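Local coordinates for Ice-binding protein isoform1a (Antarctomyces psychrotrophicus, PDB 7BWX) that probably binds to ice crystals, with a preference for particular water molecules of the prism planes, and so acts as an antifreeze protein, at residues F97-D111 with S124-Y137. The protein carries 1 engineered substitution. Residues are numbered along the deposited sequence; the frame is centred on the assembly and turned at random.
With SO4 (sulfate ion), chain H.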
loop_
_atom_site.group_PDB
_atom_site.type_symbol
_atom_site.label_atom_id
_atom_site.label_comp_id
_atom_site.label_asym_id
_atom_site.label_seq_id
_atom_site.Cartn_x
_atom_site.Cartn_y
_atom_site.Cartn_z
ATOM N N PHE A 97 7.952 -3.758 15.284
ATOM C CA PHE A 97 8.585 -2.441 15.000
ATOM C C PHE A 97 7.815 -1.306 15.651
ATOM O O PHE A 97 6.616 -1.130 15.395
ATOM C CB PHE A 97 8.697 -2.219 13.488
ATOM C CG PHE A 97 9.732 -3.102 12.851
ATOM C CD1 PHE A 97 10.862 -3.515 13.561
ATOM C CD2 PHE A 97 9.607 -3.512 11.539
ATOM C CE1 PHE A 97 11.827 -4.326 12.964
ATOM C CE2 PHE A 97 10.567 -4.312 10.933
ATOM C CZ PHE A 97 11.669 -4.724 11.644
ATOM N N VAL A 98 8.524 -0.488 16.420
ATOM C CA VAL A 98 8.001 0.828 16.880
ATOM C C VAL A 98 8.111 1.832 15.723
ATOM O O VAL A 98 8.772 1.524 14.715
ATOM C CB VAL A 98 8.686 1.311 18.176
ATOM C CG1 VAL A 98 8.433 0.340 19.343
ATOM C CG2 VAL A 98 10.170 1.521 18.007
ATOM N N ALA A 99 7.478 2.984 15.898
ATOM C CA ALA A 99 7.456 4.108 14.948
ATOM C C ALA A 99 8.870 4.314 14.415
ATOM O O ALA A 99 9.832 4.301 15.186
ATOM C CB ALA A 99 6.911 5.349 15.579
ATOM N N GLY A 100 9.009 4.504 13.114
ATOM C CA GLY A 100 10.314 4.894 12.550
ATOM C C GLY A 100 10.266 4.973 11.035
ATOM O O GLY A 100 9.232 4.628 10.441
ATOM N N VAL A 101 11.360 5.447 10.456
ATOM C CA VAL A 101 11.672 5.376 9.013
ATOM C C VAL A 101 12.717 4.287 8.886
ATOM O O VAL A 101 13.890 4.484 9.352
ATOM C CB VAL A 101 12.118 6.762 8.507
ATOM C CG1 VAL A 101 12.340 6.795 6.996
ATOM C CG2 VAL A 101 11.116 7.813 8.932
ATOM N N TYR A 102 12.326 3.156 8.325
ATOM C CA TYR A 102 13.164 1.939 8.218
ATOM C C TYR A 102 13.675 1.836 6.784
ATOM O O TYR A 102 12.839 1.739 5.827
ATOM C CB TYR A 102 12.336 0.701 8.564
ATOM C CG TYR A 102 11.937 0.634 10.014
ATOM C CD1 TYR A 102 10.875 1.347 10.519
ATOM C CD2 TYR A 102 12.636 -0.174 10.898
ATOM C CE1 TYR A 102 10.515 1.273 11.857
ATOM C CE2 TYR A 102 12.349 -0.198 12.250
ATOM C CZ TYR A 102 11.270 0.503 12.727
ATOM O OH TYR A 102 10.986 0.456 14.063
ATOM N N LYS A 103 14.994 1.869 6.621
ATOM C CA LYS A 103 15.654 1.785 5.299
ATOM C C LYS A 103 16.063 0.354 5.021
ATOM O O LYS A 103 16.896 -0.238 5.789
ATOM C CB LYS A 103 16.828 2.771 5.254
ATOM C CG LYS A 103 17.728 2.682 4.031
ATOM C CD LYS A 103 18.705 3.863 3.928
ATOM C CE LYS A 103 20.004 3.642 4.661
ATOM N NZ LYS A 103 20.805 2.559 4.029
ATOM N N TYR A 104 15.593 -0.182 3.905
ATOM C CA TYR A 104 16.004 -1.487 3.366
ATOM C C TYR A 104 16.621 -1.287 1.991
ATOM O O TYR A 104 15.910 -0.765 1.061
ATOM C CB TYR A 104 14.820 -2.451 3.301
ATOM C CG TYR A 104 14.296 -2.884 4.653
ATOM C CD1 TYR A 104 13.437 -2.086 5.384
ATOM C CD2 TYR A 104 14.662 -4.100 5.194
ATOM C CE1 TYR A 104 12.951 -2.463 6.626
ATOM C CE2 TYR A 104 14.172 -4.509 6.428
ATOM C CZ TYR A 104 13.332 -3.686 7.153
ATOM O OH TYR A 104 12.849 -4.125 8.350
ATOM N N ASP A 105 17.854 -1.773 1.799
ATOM C CA ASP A 105 18.602 -1.527 0.547
ATOM C C ASP A 105 18.289 -2.557 -0.515
ATOM O O ASP A 105 18.679 -2.331 -1.655
ATOM C CB ASP A 105 20.109 -1.579 0.755
ATOM C CG ASP A 105 20.594 -0.641 1.825
ATOM O OD1 ASP A 105 20.018 0.466 1.948
ATOM O OD2 ASP A 105 21.577 -1.033 2.517
ATOM N N SER A 106 17.659 -3.678 -0.200
ATOM C CA SER A 106 17.454 -4.698 -1.239
ATOM C C SER A 106 16.044 -5.309 -1.116
ATOM O O SER A 106 15.269 -4.812 -0.299
ATOM C CB SER A 106 18.615 -5.672 -1.140
ATOM O OG SER A 106 18.542 -6.388 0.079
ATOM N N ALA A 107 15.765 -6.326 -1.900
ATOM C CA ALA A 107 14.473 -7.018 -1.985
ATOM C C ALA A 107 14.095 -7.531 -0.593
ATOM O O ALA A 107 14.980 -8.073 0.121
ATOM C CB ALA A 107 14.549 -8.120 -2.992
ATOM N N VAL A 108 12.862 -7.263 -0.164
ATOM C CA VAL A 108 12.373 -7.728 1.159
ATOM C C VAL A 108 11.157 -8.614 0.958
ATOM O O VAL A 108 10.365 -8.403 0.007
ATOM C CB VAL A 108 12.069 -6.585 2.135
ATOM C CG1 VAL A 108 13.263 -5.673 2.328
ATOM C CG2 VAL A 108 10.872 -5.781 1.699
ATOM N N GLY A 109 11.032 -9.572 1.864
ATOM C CA GLY A 109 9.928 -10.528 1.954
ATOM C C GLY A 109 9.300 -10.453 3.314
ATOM O O GLY A 109 9.993 -10.119 4.283
ATOM N N LEU A 110 8.013 -10.775 3.384
ATOM C CA LEU A 110 7.266 -10.895 4.652
ATOM C C LEU A 110 6.599 -12.259 4.642
ATOM O O LEU A 110 5.619 -12.473 3.931
ATOM C CB LEU A 110 6.286 -9.742 4.805
ATOM C CG LEU A 110 5.200 -9.864 5.883
ATOM C CD1 LEU A 110 5.748 -10.372 7.187
ATOM C CD2 LEU A 110 4.578 -8.483 6.054
ATOM N N ASP A 111 7.190 -13.171 5.401
ATOM C CA ASP A 111 6.661 -14.520 5.658
ATOM C C ASP A 111 6.349 -14.560 7.152
ATOM O O ASP A 111 7.237 -14.225 7.937
ATOM C CB ASP A 111 7.706 -15.540 5.222
ATOM C CG ASP A 111 7.200 -16.960 5.214
ATOM O OD1 ASP A 111 5.966 -17.168 5.150
ATOM O OD2 ASP A 111 8.049 -17.837 5.182
ATOM N N SER A 124 2.004 7.602 16.231
ATOM C CA SER A 124 3.134 6.794 15.699
ATOM C C SER A 124 3.052 6.734 14.157
ATOM O O SER A 124 1.975 6.423 13.658
ATOM C CB SER A 124 3.097 5.392 16.273
ATOM O OG SER A 124 3.627 5.347 17.600
ATOM N N VAL A 125 4.167 6.952 13.454
ATOM C CA VAL A 125 4.236 6.787 11.976
ATOM C C VAL A 125 5.307 5.770 11.629
ATOM O O VAL A 125 6.393 5.753 12.282
ATOM C CB VAL A 125 4.457 8.148 11.288
ATOM C CG1 VAL A 125 4.766 7.968 9.817
ATOM C CG2 VAL A 125 3.258 9.045 11.482
ATOM N N TRP A 126 5.002 4.909 10.642
ATOM C CA TRP A 126 5.946 3.965 10.026
ATOM C C TRP A 126 6.107 4.322 8.543
ATOM O O TRP A 126 5.097 4.401 7.802
ATOM C CB TRP A 126 5.523 2.516 10.152
ATOM C CG TRP A 126 5.474 1.984 11.545
ATOM C CD1 TRP A 126 6.384 1.187 12.180
ATOM C CD2 TRP A 126 4.427 2.238 12.481
ATOM N NE1 TRP A 126 5.956 0.927 13.455
ATOM C CE2 TRP A 126 4.746 1.540 13.656
ATOM C CE3 TRP A 126 3.257 2.969 12.422
ATOM C CZ2 TRP A 126 3.926 1.598 14.784
ATOM C CZ3 TRP A 126 2.432 3.005 13.519
ATOM C CH2 TRP A 126 2.770 2.335 14.687
ATOM N N VAL A 127 7.346 4.479 8.120
ATOM C CA VAL A 127 7.690 4.609 6.679
ATOM C C VAL A 127 8.720 3.531 6.399
ATOM O O VAL A 127 9.834 3.603 6.953
ATOM C CB VAL A 127 8.198 6.006 6.296
ATOM C CG1 VAL A 127 8.477 6.038 4.810
ATOM C CG2 VAL A 127 7.267 7.100 6.708
ATOM N N PHE A 128 8.338 2.539 5.606
ATOM C CA PHE A 128 9.237 1.505 5.115
ATOM C C PHE A 128 9.775 1.961 3.772
ATOM O O PHE A 128 9.027 1.952 2.797
ATOM C CB PHE A 128 8.527 0.166 5.113
ATOM C CG PHE A 128 8.229 -0.318 6.514
ATOM C CD1 PHE A 128 9.159 -1.070 7.216
ATOM C CD2 PHE A 128 7.014 -0.044 7.106
ATOM C CE1 PHE A 128 8.898 -1.491 8.519
ATOM C CE2 PHE A 128 6.721 -0.493 8.386
ATOM C CZ PHE A 128 7.675 -1.213 9.094
ATOM N N GLN A 129 11.079 2.225 3.743
ATOM C CA GLN A 129 11.813 2.648 2.525
ATOM C C GLN A 129 12.411 1.388 1.933
ATOM O O GLN A 129 13.527 0.971 2.389
ATOM C CB GLN A 129 12.867 3.715 2.843
ATOM C CG GLN A 129 12.300 4.949 3.513
ATOM C CD GLN A 129 13.399 5.934 3.823
ATOM O OE1 GLN A 129 14.428 5.549 4.389
ATOM N NE2 GLN A 129 13.182 7.198 3.491
ATOM N N LEU A 130 11.678 0.745 1.030
ATOM C CA LEU A 130 12.093 -0.523 0.398
ATOM C C LEU A 130 12.712 -0.186 -0.959
ATOM O O LEU A 130 12.010 0.261 -1.853
ATOM C CB LEU A 130 10.890 -1.461 0.308
ATOM C CG LEU A 130 10.091 -1.620 1.604
ATOM C CD1 LEU A 130 8.957 -2.618 1.454
ATOM C CD2 LEU A 130 10.977 -2.035 2.773
ATOM N N ALA A 131 14.030 -0.269 -1.078
ATOM C CA ALA A 131 14.719 0.234 -2.280
ATOM C C ALA A 131 14.225 -0.488 -3.538
ATOM O O ALA A 131 14.275 0.154 -4.576
ATOM C CB ALA A 131 16.216 0.122 -2.154
ATOM N N THR A 132 13.866 -1.766 -3.497
ATOM C CA THR A 132 13.422 -2.495 -4.704
ATOM C C THR A 132 12.037 -3.114 -4.454
ATOM O O THR A 132 11.077 -2.340 -4.298
ATOM C CB THR A 132 14.457 -3.501 -5.212
ATOM O OG1 THR A 132 14.672 -4.534 -4.251
ATOM C CG2 THR A 132 15.766 -2.822 -5.588
ATOM N N THR A 133 11.934 -4.446 -4.459
ATOM C CA THR A 133 10.662 -5.184 -4.412
ATOM C C THR A 133 10.187 -5.415 -2.969
ATOM O O THR A 133 11.013 -5.447 -1.989
ATOM C CB THR A 133 10.782 -6.504 -5.173
ATOM O OG1 THR A 133 11.907 -7.164 -4.605
ATOM C CG2 THR A 133 10.952 -6.325 -6.662
ATOM N N LEU A 134 8.872 -5.557 -2.840
ATOM C CA LEU A 134 8.207 -6.094 -1.638
ATOM C C LEU A 134 7.438 -7.307 -2.111
ATOM O O LEU A 134 6.604 -7.182 -3.013
ATOM C CB LEU A 134 7.279 -5.048 -1.003
ATOM C CG LEU A 134 6.339 -5.613 0.080
ATOM C CD1 LEU A 134 7.106 -6.064 1.299
ATOM C CD2 LEU A 134 5.319 -4.574 0.479
ATOM N N VAL A 135 7.706 -8.449 -1.513
ATOM C CA VAL A 135 6.891 -9.673 -1.713
ATOM C C VAL A 135 6.389 -10.135 -0.346
ATOM O O VAL A 135 7.230 -10.376 0.559
ATOM C CB VAL A 135 7.704 -10.769 -2.392
ATOM C CG1 VAL A 135 6.889 -12.058 -2.471
ATOM C CG2 VAL A 135 8.184 -10.341 -3.775
ATOM N N THR A 136 5.089 -10.244 -0.185
ATOM C CA THR A 136 4.475 -10.858 1.015
ATOM C C THR A 136 4.083 -12.270 0.625
ATOM O O THR A 136 3.648 -12.513 -0.534
ATOM C CB THR A 136 3.380 -9.963 1.582
ATOM O OG1 THR A 136 2.202 -10.043 0.765
ATOM C CG2 THR A 136 3.858 -8.539 1.746
ATOM N N TYR A 137 4.262 -13.212 1.560
ATOM C CA TYR A 137 4.006 -14.648 1.291
ATOM C C TYR A 137 2.553 -14.978 1.639
ATOM O O TYR A 137 1.862 -14.184 2.283
ATOM C CB TYR A 137 5.105 -15.489 1.958
ATOM C CG TYR A 137 6.411 -15.282 1.225
ATOM C CD1 TYR A 137 6.575 -15.801 -0.062
ATOM C CD2 TYR A 137 7.359 -14.383 1.678
ATOM C CE1 TYR A 137 7.717 -15.556 -0.814
ATOM C CE2 TYR A 137 8.535 -14.182 0.982
ATOM C CZ TYR A 137 8.708 -14.746 -0.279
ATOM O OH TYR A 137 9.827 -14.490 -1.026
HETATM S S SO4 H . 17.443 -6.765 -5.309
HETATM O O1 SO4 H . 16.112 -6.294 -5.725
HETATM O O2 SO4 H . 17.564 -8.167 -5.625
HETATM O O3 SO4 H . 18.449 -5.992 -6.018
HETATM O O4 SO4 H . 17.666 -6.614 -3.865
HETATM O O HOH W 1 5.551 3.407 18.170
HETATM O O HOH W 2 13.033 -3.447 -1.332
HETATM O O HOH W 3 11.043 -8.719 -2.652
#
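Segments 97-111 and 124-137 are matching two-sided portions of successive coils stacked in parallel register, Val101 beside Val127 and Leu110 beside Thr136, and their backbones zip together along two strand pairs with a corner between. Strand 100-104 runs along strand 126-130 at 12°, with alternating bonds such as Tyr104 N to Gln129 O (2.8 Å); past the corner, strand 108-110 pairs with 134-136, bonded for instance from Val135 N to Val108 O. Inside the coil, Tyr102, Tyr104, Trp126, Phe128 and Leu130 all point to one face. The Tyr102 and Phe128 rings are nearly parallel (18°) but offset so far that they scarcely overlap, centroids 5.3 Å from each other, while Phe97 brings CD2 to the edge of the Phe128 ring, 3.7 Å from CE1. In-register parallel ladders like these two strand pairs are characteristic of beta-solenoids, here the right-handed beta-helix of an ice-binding protein; strand 108-110 lies at the outer edge of its sheet. With CG beside its own backbone N (chi1 -65°), Trp126 swings its indole back toward residues 97-99, where NE1 donates to Phe97 O at 2.9 Å, approaching from above the carbonyl plane; Ala99 CA covers the five-membered ring in a CH-pi contact. On the other face, Val101 CG1 packs against the amide of Gln129, 3.5 Å from CD, while Gln129 NE2 hydrogen-bonds to Gly77 O and Leu80 O, tying the strand to the region at the end of helix 61-79. At the corner a water links Ser106 O with Thr132 N and Thr133 O, and a sulfate, probably picked up during crystallisation, spans the coils: Ala107 N donates to its O4 (2.7 Å) and Thr132 OG1 to its O1.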